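Local coordinates for aspartate-semialdehyde dehydrogenase (Vibrio cholerae, PDB 2R00), which catalyses the NADPH-dependent reductive dephosphorylation of L-aspartyl-4-phosphate to L-aspartate-semialdehyde, a step on the way to lysine, methionine and threonine, at residues Val6-Ala11 against Asp31-Leu36; Leu107-Val112 against Ala127-Ser132; Asp145-Glu150 against Ala254-Glu259; Thr155-Val160 against Gly243-Val248. One frame throughout, in Å; residues are numbered along the deposited sequence.

Contacts 1, 2 and 4 are buried, whereas contact 3 lies at the surface, away from the known sites. Contact 1, in the nucleotide-binding domain, is apolar, aliphatic with two phenylalanines, and held by backbone bonds. Contact 2 leads into helix 131-147, which starts at the catalytic Cys-131, and contact 3 packs the C-terminal part of that helix. Contacts 3 and 4 share strand 149-159 of the dimerisation domain, but contact 3 relies on two alanines, a valine, an isoleucine and one weak bond, while contact 4 carries imidazole, carboxylate and phenol groups. The centres of contacts 2 and 4 lie about 17 Å apart, yet they touch where Ser-132 meets His-244 and Thr-156.

Contact 1 (Val6-Ala11 against Asp31-Leu36); sequences VAIFGA and DELFLL
Val-6 to Phe-9 and Leu-33 to Leu-36 pair as parallel neighbours, their axes 4.6 Å apart at closest approach and inclined by 17°. Val-6 N bonds Glu-32 O, Phe-34 N bonds Val-6 O, Ile-8 N bonds Phe-34 O and Leu-36 N bonds Ile-8 O. At the end of this ladder Leu-36 O accepts twice, from Gly-10 N (2.9 Å) and Ala-11 N (3.1 Å), the two donors arriving from opposite faces of the carbonyl plane. Glycine suits position 10 because phi is positive (93°) and a CB would press on the carbonyl O of the residue before.

On one face Ile-8 lies side by side with Leu-35, its CD1 3.9 Å from Leu-35 CD2 and also touching Leu-33 CD1. Ala-11 is small enough to bring its CB within 3.6 Å of Leu-35 CB. Helix 14-25 covers this face through Met-19, Leu-20 and Leu-23. On the other face Leu-36 crosses Phe-9 at about a right angle; chi1 of 180° sets Phe-9 CG beside the carbonyl carbon, and the ring edge, at CD1, meets Leu-36 O and, at 3.8 Å, Leu-36 CB. Leu-36 CD1 lies 3.9 Å from Ala-7 CB, a side chain short enough to let it lie close.

This is the parallel strand pair of the first beta-alpha-beta unit of a Rossmann fold, its turn leading into the predicted NADP(+) site at Thr-12.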
loop_
_atom_site.group_PDB
_atom_site.type_symbol
_atom_site.label_atom_id
_atom_site.label_comp_id
_atom_site.label_asym_id
_atom_site.label_seq_id
_atom_site.Cartn_x
_atom_site.Cartn_y
_atom_site.Cartn_z
ATOM N N VAL A 6 29.973 -27.093 -5.456
ATOM C CA VAL A 6 28.671 -26.524 -5.122
ATOM C C VAL A 6 27.537 -27.283 -5.810
ATOM O O VAL A 6 27.614 -27.601 -7.002
ATOM C CB VAL A 6 28.607 -25.023 -5.509
ATOM C CG1 VAL A 6 27.255 -24.412 -5.123
ATOM C CG2 VAL A 6 29.752 -24.249 -4.852
ATOM N N ALA A 7 26.492 -27.570 -5.042
ATOM C CA ALA A 7 25.269 -28.171 -5.560
ATOM C C ALA A 7 24.132 -27.161 -5.524
ATOM O O ALA A 7 24.037 -26.341 -4.595
ATOM C CB ALA A 7 24.879 -29.409 -4.744
ATOM N N ILE A 8 23.269 -27.233 -6.532
ATOM C CA ILE A 8 21.986 -26.545 -6.500
ATOM C C ILE A 8 20.909 -27.613 -6.543
ATOM O O ILE A 8 20.865 -28.415 -7.476
ATOM C CB ILE A 8 21.808 -25.568 -7.687
ATOM C CG1 ILE A 8 22.848 -24.443 -7.625
ATOM C CG2 ILE A 8 20.384 -24.971 -7.690
ATOM C CD1 ILE A 8 22.943 -23.619 -8.917
ATOM N N PHE A 9 20.061 -27.642 -5.515
ATOM C CA PHE A 9 18.939 -28.582 -5.463
ATOM C C PHE A 9 17.649 -27.853 -5.806
ATOM O O PHE A 9 17.307 -26.854 -5.184
ATOM C CB PHE A 9 18.860 -29.272 -4.089
ATOM C CG PHE A 9 17.723 -30.260 -3.949
ATOM C CD1 PHE A 9 17.294 -31.033 -5.035
ATOM C CD2 PHE A 9 17.098 -30.440 -2.718
ATOM C CE1 PHE A 9 16.243 -31.954 -4.897
ATOM C CE2 PHE A 9 16.059 -31.366 -2.558
ATOM C CZ PHE A 9 15.625 -32.120 -3.649
ATOM N N GLY A 10 16.935 -28.372 -6.799
ATOM C CA GLY A 10 15.814 -27.666 -7.399
ATOM C C GLY A 10 16.308 -26.885 -8.604
ATOM O O GLY A 10 15.810 -25.801 -8.902
ATOM N N ALA A 11 17.284 -27.461 -9.305
ATOM C CA ALA A 11 17.996 -26.787 -10.395
ATOM C C ALA A 11 17.144 -26.454 -11.623
ATOM O O ALA A 11 17.510 -25.571 -12.403
ATOM C CB ALA A 11 19.198 -27.604 -10.807
ATOM N N ASP A 31 34.587 -24.858 -8.311
ATOM C CA ASP A 31 35.372 -25.907 -8.918
ATOM C C ASP A 31 34.394 -26.730 -9.751
ATOM O O ASP A 31 34.305 -26.553 -10.971
ATOM C CB ASP A 31 36.050 -26.737 -7.822
ATOM C CG ASP A 31 36.821 -27.939 -8.365
ATOM O OD1 ASP A 31 37.374 -28.682 -7.529
ATOM O OD2 ASP A 31 36.875 -28.146 -9.604
ATOM N N GLU A 32 33.624 -27.594 -9.093
ATOM C CA GLU A 32 32.581 -28.346 -9.780
ATOM C C GLU A 32 31.178 -27.941 -9.322
ATOM O O GLU A 32 30.920 -27.786 -8.124
ATOM C CB GLU A 32 32.787 -29.837 -9.561
ATOM C CG GLU A 32 32.203 -30.722 -10.642
ATOM C CD GLU A 32 32.803 -32.121 -10.624
ATOM O OE1 GLU A 32 33.888 -32.309 -10.011
ATOM O OE2 GLU A 32 32.183 -33.032 -11.215
ATOM N N LEU A 33 30.279 -27.768 -10.287
ATOM C CA LEU A 33 28.881 -27.474 -9.995
ATOM C C LEU A 33 28.041 -28.711 -10.250
ATOM O O LEU A 33 28.183 -29.351 -11.294
ATOM C CB LEU A 33 28.376 -26.303 -10.855
ATOM C CG LEU A 33 26.917 -25.872 -10.660
ATOM C CD1 LEU A 33 26.706 -25.241 -9.281
ATOM C CD2 LEU A 33 26.485 -24.913 -11.751
ATOM N N PHE A 34 27.179 -29.049 -9.288
ATOM C CA PHE A 34 26.234 -30.157 -9.438
ATOM C C PHE A 34 24.798 -29.635 -9.417
ATOM O O PHE A 34 24.444 -28.771 -8.606
ATOM C CB PHE A 34 26.438 -31.214 -8.343
ATOM C CG PHE A 34 27.823 -31.803 -8.313
ATOM C CD1 PHE A 34 28.837 -31.197 -7.581
ATOM C CD2 PHE A 34 28.114 -32.968 -9.019
ATOM C CE1 PHE A 34 30.130 -31.738 -7.547
ATOM C CE2 PHE A 34 29.398 -33.514 -8.989
ATOM C CZ PHE A 34 30.405 -32.896 -8.255
ATOM N N LEU A 35 23.980 -30.148 -10.324
ATOM C CA LEU A 35 22.591 -29.741 -10.404
ATOM C C LEU A 35 21.707 -30.932 -10.077
ATOM O O LEU A 35 21.810 -31.988 -10.711
ATOM C CB LEU A 35 22.270 -29.165 -11.787
ATOM C CG LEU A 35 23.124 -27.973 -12.231
ATOM C CD1 LEU A 35 22.789 -27.552 -13.669
ATOM C CD2 LEU A 35 22.986 -26.786 -11.269
ATOM N N LEU A 36 20.861 -30.762 -9.066
ATOM C CA LEU A 36 20.028 -31.844 -8.551
ATOM C C LEU A 36 18.552 -31.514 -8.696
ATOM O O LEU A 36 18.145 -30.359 -8.576
ATOM C CB LEU A 36 20.364 -32.132 -7.081
ATOM C CG LEU A 36 21.850 -32.303 -6.758
ATOM C CD1 LEU A 36 22.137 -32.193 -5.269
ATOM C CD2 LEU A 36 22.362 -33.618 -7.331
#

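Contact 2 (Leu107-Val112 against Ala127-Ser132); sequences LVVPEV and ANPNCS
On the approach to the active-site helix, whose first turn holds the acyl-thioester cysteine Cys-131, Leu-107 and Val-109 pack on Ala-127 and Pro-129, and Val-108 adds its backbone. A single backbone bridge joins Leu-107 with Ala-127, and Val-108 N donates to Ala-127 O over 3.2 Å, nearly along the C=O axis. After this bond the two chains part.

Pro-129 then fills the angle between them. Its CG takes Leu-107 CD1 at 3.6 Å, and Val-109 CG2 reaches the same carbon at 3.8 Å. In Leu-107 chi1 of 174° places CG anti to the backbone N, and CD1 also meets Ala-127 CB, at 3.9 Å. Pro-129 CD lies 3.2 Å from Val-108 O, which is hydrogen-bonded by Asn-323 ND2 from helix 316-335. A proline suits the place through its rigid apolar ring, and leucine and valine suit the buried apolar side. There Ile-223 of helix 211-223 lies against Leu-107, with Glu-219 touching both Leu-107 and Pro-129.

Beyond the proline, Asn-130 takes the N-cap position. Its OD1 uses an in-plane lone pair to accept from Ser-132 N at 3.1 Å, which satisfies an amide of the first turn that has no helical partner. Asn-128 O is bonded by Arg-100 NE, tying the same loop to a residue predicted to bind phosphate. The contact thus leads into the N-terminus of helix 131-147, where Asn-130 caps the helix and Cys-131 forms the acyl-thioester intermediate.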
loop_
_atom_site.group_PDB
_atom_site.type_symbol
_atom_site.label_atom_id
_atom_site.label_comp_id
_atom_site.label_asym_id
_atom_site.label_seq_id
_atom_site.Cartn_x
_atom_site.Cartn_y
_atom_site.Cartn_z
ATOM N N LEU A 107 19.362 -17.101 10.333
ATOM C CA LEU A 107 18.567 -16.578 9.218
ATOM C C LEU A 107 19.226 -15.290 8.740
ATOM O O LEU A 107 19.216 -14.295 9.456
ATOM C CB LEU A 107 17.139 -16.282 9.688
ATOM C CG LEU A 107 16.152 -15.604 8.725
ATOM C CD1 LEU A 107 15.834 -16.567 7.565
ATOM C CD2 LEU A 107 14.863 -15.188 9.459
ATOM N N VAL A 108 19.778 -15.299 7.528
ATOM C CA VAL A 108 20.804 -14.308 7.184
ATOM C C VAL A 108 20.484 -13.395 5.999
ATOM O O VAL A 108 20.140 -13.863 4.926
ATOM C CB VAL A 108 22.194 -14.989 6.981
ATOM C CG1 VAL A 108 23.235 -13.980 6.542
ATOM C CG2 VAL A 108 22.630 -15.713 8.274
ATOM N N VAL A 109 20.600 -12.087 6.236
ATOM C CA VAL A 109 20.714 -11.068 5.191
ATOM C C VAL A 109 22.125 -10.464 5.341
ATOM O O VAL A 109 22.404 -9.785 6.336
ATOM C CB VAL A 109 19.663 -9.934 5.374
ATOM C CG1 VAL A 109 19.914 -8.786 4.377
ATOM C CG2 VAL A 109 18.232 -10.476 5.239
ATOM N N PRO A 110 23.039 -10.768 4.390
ATOM C CA PRO A 110 24.456 -10.392 4.522
ATOM C C PRO A 110 24.775 -8.914 4.766
ATOM O O PRO A 110 25.805 -8.624 5.351
ATOM C CB PRO A 110 25.076 -10.877 3.204
ATOM C CG PRO A 110 24.206 -11.991 2.785
ATOM C CD PRO A 110 22.817 -11.556 3.165
ATOM N N GLU A 111 23.906 -7.992 4.351
ATOM C CA GLU A 111 24.134 -6.570 4.615
ATOM C C GLU A 111 23.758 -6.214 6.050
ATOM O O GLU A 111 24.133 -5.153 6.559
ATOM C CB GLU A 111 23.326 -5.703 3.649
ATOM C CG GLU A 111 23.730 -5.848 2.191
ATOM C CD GLU A 111 22.930 -6.902 1.457
ATOM O OE1 GLU A 111 22.367 -7.820 2.109
ATOM O OE2 GLU A 111 22.865 -6.809 0.212
ATOM N N VAL A 112 23.020 -7.103 6.704
ATOM C CA VAL A 112 22.464 -6.786 8.009
ATOM C C VAL A 112 23.099 -7.602 9.133
ATOM O O VAL A 112 23.645 -7.025 10.085
ATOM C CB VAL A 112 20.920 -6.941 8.008
ATOM C CG1 VAL A 112 20.346 -6.668 9.383
ATOM C CG2 VAL A 112 20.301 -6.019 6.969
ATOM N N ALA A 127 19.593 -20.405 6.820
ATOM C CA ALA A 127 18.292 -20.180 6.175
ATOM C C ALA A 127 18.303 -18.858 5.421
ATOM O O ALA A 127 18.789 -17.853 5.948
ATOM C CB ALA A 127 17.194 -20.185 7.221
ATOM N N ASN A 128 17.787 -18.877 4.189
ATOM C CA ASN A 128 17.633 -17.687 3.349
ATOM C C ASN A 128 16.254 -17.131 3.672
ATOM O O ASN A 128 15.289 -17.893 3.652
ATOM C CB ASN A 128 17.697 -18.097 1.861
ATOM C CG ASN A 128 18.089 -16.947 0.913
ATOM O OD1 ASN A 128 17.444 -16.726 -0.127
ATOM N ND2 ASN A 128 19.167 -16.257 1.236
ATOM N N PRO A 129 16.150 -15.826 4.013
ATOM C CA PRO A 129 14.828 -15.292 4.337
ATOM C C PRO A 129 13.922 -15.071 3.122
ATOM O O PRO A 129 14.351 -15.206 1.972
ATOM C CB PRO A 129 15.131 -13.941 5.028
ATOM C CG PRO A 129 16.606 -13.924 5.280
ATOM C CD PRO A 129 17.188 -14.797 4.172
ATOM N N ASN A 130 12.671 -14.733 3.416
ATOM C CA ASN A 130 11.692 -14.352 2.424
ATOM C C ASN A 130 12.157 -13.078 1.718
ATOM O O ASN A 130 12.681 -12.175 2.375
ATOM C CB ASN A 130 10.363 -14.120 3.150
ATOM C CG ASN A 130 9.181 -14.113 2.216
ATOM O OD1 ASN A 130 9.016 -13.197 1.422
ATOM N ND2 ASN A 130 8.345 -15.145 2.307
ATOM N N CYS A 131 11.976 -12.995 0.396
ATOM C CA CYS A 131 12.390 -11.790 -0.366
ATOM C C CYS A 131 11.774 -10.509 0.194
ATOM O O CYS A 131 12.438 -9.481 0.232
ATOM C CB CYS A 131 12.116 -11.911 -1.876
ATOM S SG CYS A 131 12.994 -10.647 -2.942
ATOM N N SER A 132 10.521 -10.588 0.650
ATOM C CA SER A 132 9.875 -9.478 1.351
ATOM C C SER A 132 10.696 -8.976 2.541
ATOM O O SER A 132 10.863 -7.769 2.724
ATOM C CB SER A 132 8.502 -9.899 1.862
ATOM O OG SER A 132 7.509 -9.718 0.875
#

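Contact 3 (Asp145-Glu150 against Ala254-Glu259); sequences DAVGIE and APIDAE
Val-147, toward the C-terminal end of helix 131-147, comes beside Ala-254 with their CA atoms 5.0 Å apart, and Ala-254 N makes a weak, bent hydrogen bond to Val-147 O (3.2 Å, 125° at the hydrogen). The contact belongs to the dimerisation domain, at the surface, where this helix gives way to strand 149-159 and where strand 244-252 leads, through a short loop, into helix 258-267. Gly-148 makes the turn with a positive phi, which glycine adopts easily, and its backbone is bonded to that of Arg-253.

Val-147 carries most of the packing, and a branched side chain suits it because its two methyls spread over Ala-254 and Ile-256. CG1 lies 3.7 Å from Ala-254 CB, while CG2 meets Ile-256 CG2 at 3.9 Å. With chi1 of -73°, CG1 stands anti to the carbonyl carbon and CG2 sits between the backbone N and the carbonyl carbon. Val-147 CB itself is 3.4 Å from Ala-254 O, an oxygen that accepts a hydrogen bond from Thr-252 OG1. Alanine at 254 is short enough to let the valine lie close against the chain.

Ile-256 crosses Val-147 obliquely and sends its other branch onward: chi2 is extended (170°) and carries CD1 to 4.2 Å from Ala-146 CB. Met-264 of helix 258-267 touches both Ala-146 and Ile-256, joining the two helices. That helix opens with Asp-257 as N-cap, its carboxylate taking a first-turn amide that the helix itself does not bond; Asp-257 OD1 accepts from Glu-259 N at 3.2 Å, using its anti lone pair.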
loop_
_atom_site.group_PDB
_atom_site.type_symbol
_atom_site.label_atom_id
_atom_site.label_comp_id
_atom_site.label_asym_id
_atom_site.label_seq_id
_atom_site.Cartn_x
_atom_site.Cartn_y
_atom_site.Cartn_z
ATOM N N ASP A 145 20.470 1.449 12.580
ATOM C CA ASP A 145 21.797 1.816 13.080
ATOM C C ASP A 145 21.894 3.267 13.589
ATOM O O ASP A 145 22.413 3.521 14.689
ATOM C CB ASP A 145 22.841 1.555 11.985
ATOM C CG ASP A 145 23.069 0.069 11.735
ATOM O OD1 ASP A 145 22.606 -0.749 12.564
ATOM O OD2 ASP A 145 23.715 -0.278 10.723
ATOM N N ALA A 146 21.368 4.207 12.804
ATOM C CA ALA A 146 21.460 5.630 13.133
ATOM C C ALA A 146 20.613 6.013 14.340
ATOM O O ALA A 146 21.118 6.640 15.276
ATOM C CB ALA A 146 21.093 6.488 11.929
ATOM N N VAL A 147 19.339 5.621 14.340
ATOM C CA VAL A 147 18.393 6.133 15.339
ATOM C C VAL A 147 17.534 5.089 16.058
ATOM O O VAL A 147 16.726 5.434 16.923
ATOM C CB VAL A 147 17.462 7.222 14.737
ATOM C CG1 VAL A 147 18.225 8.521 14.517
ATOM C CG2 VAL A 147 16.836 6.743 13.441
ATOM N N GLY A 148 17.702 3.819 15.703
ATOM C CA GLY A 148 16.934 2.741 16.337
ATOM C C GLY A 148 15.535 2.640 15.756
ATOM O O GLY A 148 15.042 3.587 15.141
ATOM N N ILE A 149 14.902 1.484 15.932
ATOM C CA ILE A 149 13.530 1.288 15.478
ATOM C C ILE A 149 12.687 0.680 16.591
ATOM O O ILE A 149 13.027 -0.366 17.150
ATOM C CB ILE A 149 13.439 0.408 14.198
ATOM C CG1 ILE A 149 14.194 1.058 13.032
ATOM C CG2 ILE A 149 11.962 0.169 13.816
ATOM C CD1 ILE A 149 14.295 0.191 11.804
ATOM N N GLU A 150 11.589 1.361 16.901
ATOM C CA GLU A 150 10.653 0.954 17.936
ATOM C C GLU A 150 9.559 0.083 17.327
ATOM O O GLU A 150 9.248 -0.994 17.841
ATOM C CB GLU A 150 10.050 2.207 18.579
ATOM C CG GLU A 150 9.190 1.977 19.808
ATOM C CD GLU A 150 8.753 3.290 20.457
ATOM O OE1 GLU A 150 8.521 3.299 21.692
ATOM O OE2 GLU A 150 8.657 4.320 19.735
ATOM N N ALA A 254 14.962 7.879 17.849
ATOM C CA ALA A 254 15.369 9.285 17.787
ATOM C C ALA A 254 14.886 9.895 16.474
ATOM O O ALA A 254 14.787 9.182 15.466
ATOM C CB ALA A 254 16.876 9.410 17.898
ATOM N N PRO A 255 14.597 11.217 16.470
ATOM C CA PRO A 255 14.132 11.863 15.241
ATOM C C PRO A 255 15.203 11.802 14.170
ATOM O O PRO A 255 16.391 11.864 14.487
ATOM C CB PRO A 255 13.921 13.327 15.658
ATOM C CG PRO A 255 13.890 13.332 17.141
ATOM C CD PRO A 255 14.697 12.169 17.593
ATOM N N ILE A 256 14.782 11.665 12.916
ATOM C CA ILE A 256 15.702 11.706 11.777
ATOM C C ILE A 256 15.014 12.290 10.542
ATOM O O ILE A 256 13.885 11.916 10.214
ATOM C CB ILE A 256 16.335 10.317 11.474
ATOM C CG1 ILE A 256 17.484 10.466 10.472
ATOM C CG2 ILE A 256 15.272 9.302 11.002
ATOM C CD1 ILE A 256 18.307 9.207 10.295
ATOM N N ASP A 257 15.699 13.205 9.863
ATOM C CA ASP A 257 15.115 13.907 8.728
ATOM C C ASP A 257 15.137 13.024 7.494
ATOM O O ASP A 257 16.107 12.294 7.268
ATOM C CB ASP A 257 15.862 15.219 8.453
ATOM C CG ASP A 257 14.994 16.248 7.749
ATOM O OD1 ASP A 257 14.641 16.040 6.563
ATOM O OD2 ASP A 257 14.664 17.276 8.388
ATOM N N ALA A 258 14.066 13.095 6.704
ATOM C CA ALA A 258 13.962 12.367 5.444
ATOM C C ALA A 258 15.201 12.571 4.569
ATOM O O ALA A 258 15.680 11.635 3.932
ATOM C CB ALA A 258 12.721 12.785 4.697
ATOM N N GLU A 259 15.714 13.799 4.555
ATOM C CA GLU A 259 16.895 14.150 3.764
ATOM C C GLU A 259 18.116 13.372 4.223
ATOM O O GLU A 259 18.930 12.968 3.404
ATOM C CB GLU A 259 17.180 15.653 3.849
ATOM C CG GLU A 259 16.125 16.533 3.208
ATOM C CD GLU A 259 16.071 16.399 1.689
ATOM O OE1 GLU A 259 17.083 15.978 1.073
ATOM O OE2 GLU A 259 15.010 16.724 1.109
#

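Contact 4 (Thr155-Val160 against Gly243-Val248)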
loop_
_atom_site.group_PDB
_atom_site.type_symbol
_atom_site.label_atom_id
_atom_site.label_comp_id
_atom_site.label_asym_id
_atom_site.label_seq_id
_atom_site.Cartn_x
_atom_site.Cartn_y
_atom_site.Cartn_z
ATOM N N THR A 155 3.238 -2.886 4.643
ATOM C CA THR A 155 2.310 -3.536 3.724
ATOM C C THR A 155 3.090 -4.081 2.522
ATOM O O THR A 155 3.853 -3.337 1.894
ATOM C CB THR A 155 1.203 -2.555 3.241
ATOM O OG1 THR A 155 0.493 -2.042 4.372
ATOM C CG2 THR A 155 0.212 -3.270 2.321
ATOM N N THR A 156 2.924 -5.374 2.229
ATOM C CA THR A 156 3.565 -5.994 1.071
ATOM C C THR A 156 2.517 -6.294 0.015
ATOM O O THR A 156 1.363 -6.568 0.336
ATOM C CB THR A 156 4.322 -7.322 1.411
ATOM O OG1 THR A 156 3.383 -8.355 1.759
ATOM C CG2 THR A 156 5.318 -7.122 2.547
ATOM N N TYR A 157 2.943 -6.274 -1.243
ATOM C CA TYR A 157 2.036 -6.431 -2.364
ATOM C C TYR A 157 2.596 -7.472 -3.321
ATOM O O TYR A 157 3.742 -7.370 -3.762
ATOM C CB TYR A 157 1.880 -5.105 -3.115
ATOM C CG TYR A 157 1.452 -3.925 -2.279
ATOM C CD1 TYR A 157 2.392 -3.036 -1.764
ATOM C CD2 TYR A 157 0.108 -3.676 -2.033
ATOM C CE1 TYR A 157 2.010 -1.928 -1.010
ATOM C CE2 TYR A 157 -0.294 -2.570 -1.284
ATOM C CZ TYR A 157 0.664 -1.701 -0.772
ATOM O OH TYR A 157 0.279 -0.614 -0.018
ATOM N N GLN A 158 1.776 -8.469 -3.628
ATOM C CA GLN A 158 2.114 -9.490 -4.604
ATOM C C GLN A 158 0.844 -9.958 -5.303
ATOM O O GLN A 158 -0.255 -9.781 -4.783
ATOM C CB GLN A 158 2.824 -10.673 -3.933
ATOM C CG GLN A 158 2.018 -11.346 -2.842
ATOM C CD GLN A 158 2.851 -12.296 -1.992
ATOM O OE1 GLN A 158 3.702 -13.027 -2.508
ATOM N NE2 GLN A 158 2.614 -12.282 -0.679
ATOM N N SER A 159 1.014 -10.561 -6.478
ATOM C CA SER A 159 -0.100 -11.036 -7.302
ATOM C C SER A 159 -0.925 -12.088 -6.574
ATOM O O SER A 159 -0.382 -12.880 -5.803
ATOM C CB SER A 159 0.452 -11.677 -8.565
ATOM O OG SER A 159 1.219 -12.819 -8.217
ATOM N N VAL A 160 -2.227 -12.120 -6.846
ATOM C CA VAL A 160 -3.081 -13.185 -6.307
ATOM C C VAL A 160 -2.745 -14.559 -6.911
ATOM O O VAL A 160 -2.876 -15.580 -6.236
ATOM C CB VAL A 160 -4.605 -12.834 -6.399
ATOM C CG1 VAL A 160 -5.061 -12.665 -7.846
ATOM C CG2 VAL A 160 -5.467 -13.882 -5.660
ATOM N N GLY A 243 6.280 -8.218 -10.198
ATOM C CA GLY A 243 7.278 -7.815 -9.224
ATOM C C GLY A 243 6.658 -7.722 -7.846
ATOM O O GLY A 243 5.528 -8.174 -7.622
ATOM N N HIS A 244 7.396 -7.123 -6.922
ATOM C CA HIS A 244 6.989 -7.072 -5.532
ATOM C C HIS A 244 7.243 -5.688 -4.960
ATOM O O HIS A 244 8.249 -5.053 -5.277
ATOM C CB HIS A 244 7.757 -8.134 -4.729
ATOM C CG HIS A 244 7.415 -8.155 -3.273
ATOM N ND1 HIS A 244 8.226 -7.588 -2.313
ATOM C CD2 HIS A 244 6.346 -8.661 -2.613
ATOM C CE1 HIS A 244 7.673 -7.745 -1.123
ATOM N NE2 HIS A 244 6.530 -8.390 -1.278
ATOM N N ALA A 245 6.333 -5.228 -4.111
ATOM C CA ALA A 245 6.480 -3.913 -3.490
ATOM C C ALA A 245 6.094 -3.959 -2.019
ATOM O O ALA A 245 5.324 -4.830 -1.606
ATOM C CB ALA A 245 5.641 -2.881 -4.229
ATOM N N GLU A 246 6.648 -3.023 -1.245
ATOM C CA GLU A 246 6.330 -2.845 0.169
ATOM C C GLU A 246 6.250 -1.372 0.490
ATOM O O GLU A 246 7.082 -0.607 0.042
ATOM C CB GLU A 246 7.420 -3.425 1.054
ATOM C CG GLU A 246 7.770 -4.837 0.748
ATOM C CD GLU A 246 8.892 -5.326 1.586
ATOM O OE1 GLU A 246 9.799 -4.534 1.917
ATOM O OE2 GLU A 246 8.867 -6.510 1.915
ATOM N N ALA A 247 5.249 -0.995 1.275
ATOM C CA ALA A 247 5.145 0.340 1.849
ATOM C C ALA A 247 5.551 0.204 3.307
ATOM O O ALA A 247 5.019 -0.660 4.024
ATOM C CB ALA A 247 3.708 0.854 1.742
ATOM N N VAL A 248 6.511 1.018 3.743
ATOM C CA VAL A 248 7.089 0.865 5.084
ATOM C C VAL A 248 6.955 2.142 5.896
ATOM O O VAL A 248 7.367 3.224 5.453
ATOM C CB VAL A 248 8.610 0.473 5.049
ATOM C CG1 VAL A 248 9.108 0.106 6.455
ATOM C CG2 VAL A 248 8.862 -0.673 4.082
HETATM O O HOH W 1 4.016 -10.474 -7.897
#
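Thr-156 and Glu-246 lie side by side and point the same way from an antiparallel non-hydrogen-bonded pair, Thr-156 CG2 being 3.8 Å from Glu-246 CG and 3.7 Å from Glu-246 OE2. His-244 reaches across beside them: chi1 of 180° sets CG anti to the backbone N, and the imidazole brings CD2 to 3.1 Å from Tyr-157 O and NE2 to 3.6 Å from Thr-156 CB. Glu-246 OE2 lies at the edge of that ring, in its plane.

On the reverse face the Tyr-157 ring edge faces the Ala-245 carbonyl, CD1 3.4 Å from Ala-245 O. The small alanines at 245 and 247 suit this broad ring, whose OH bonds Tyr-157 OH of the second subunit. Between the strands Thr-155 and Ala-247 exchange two backbone bonds and Tyr-157 N donates to Ala-245 O; the return bond, Ala-245 N to Tyr-157 O, is weak.

His-244 is the predicted proton acceptor, its side chain about 6 Å from that of Cys-131, and Gln-158 is predicted to bind substrate. The bond between His-244 ND1 and Gln-135 OE1 limits the ring's rotation, consistent with a proton acceptor, on a strand that also reaches the second subunit.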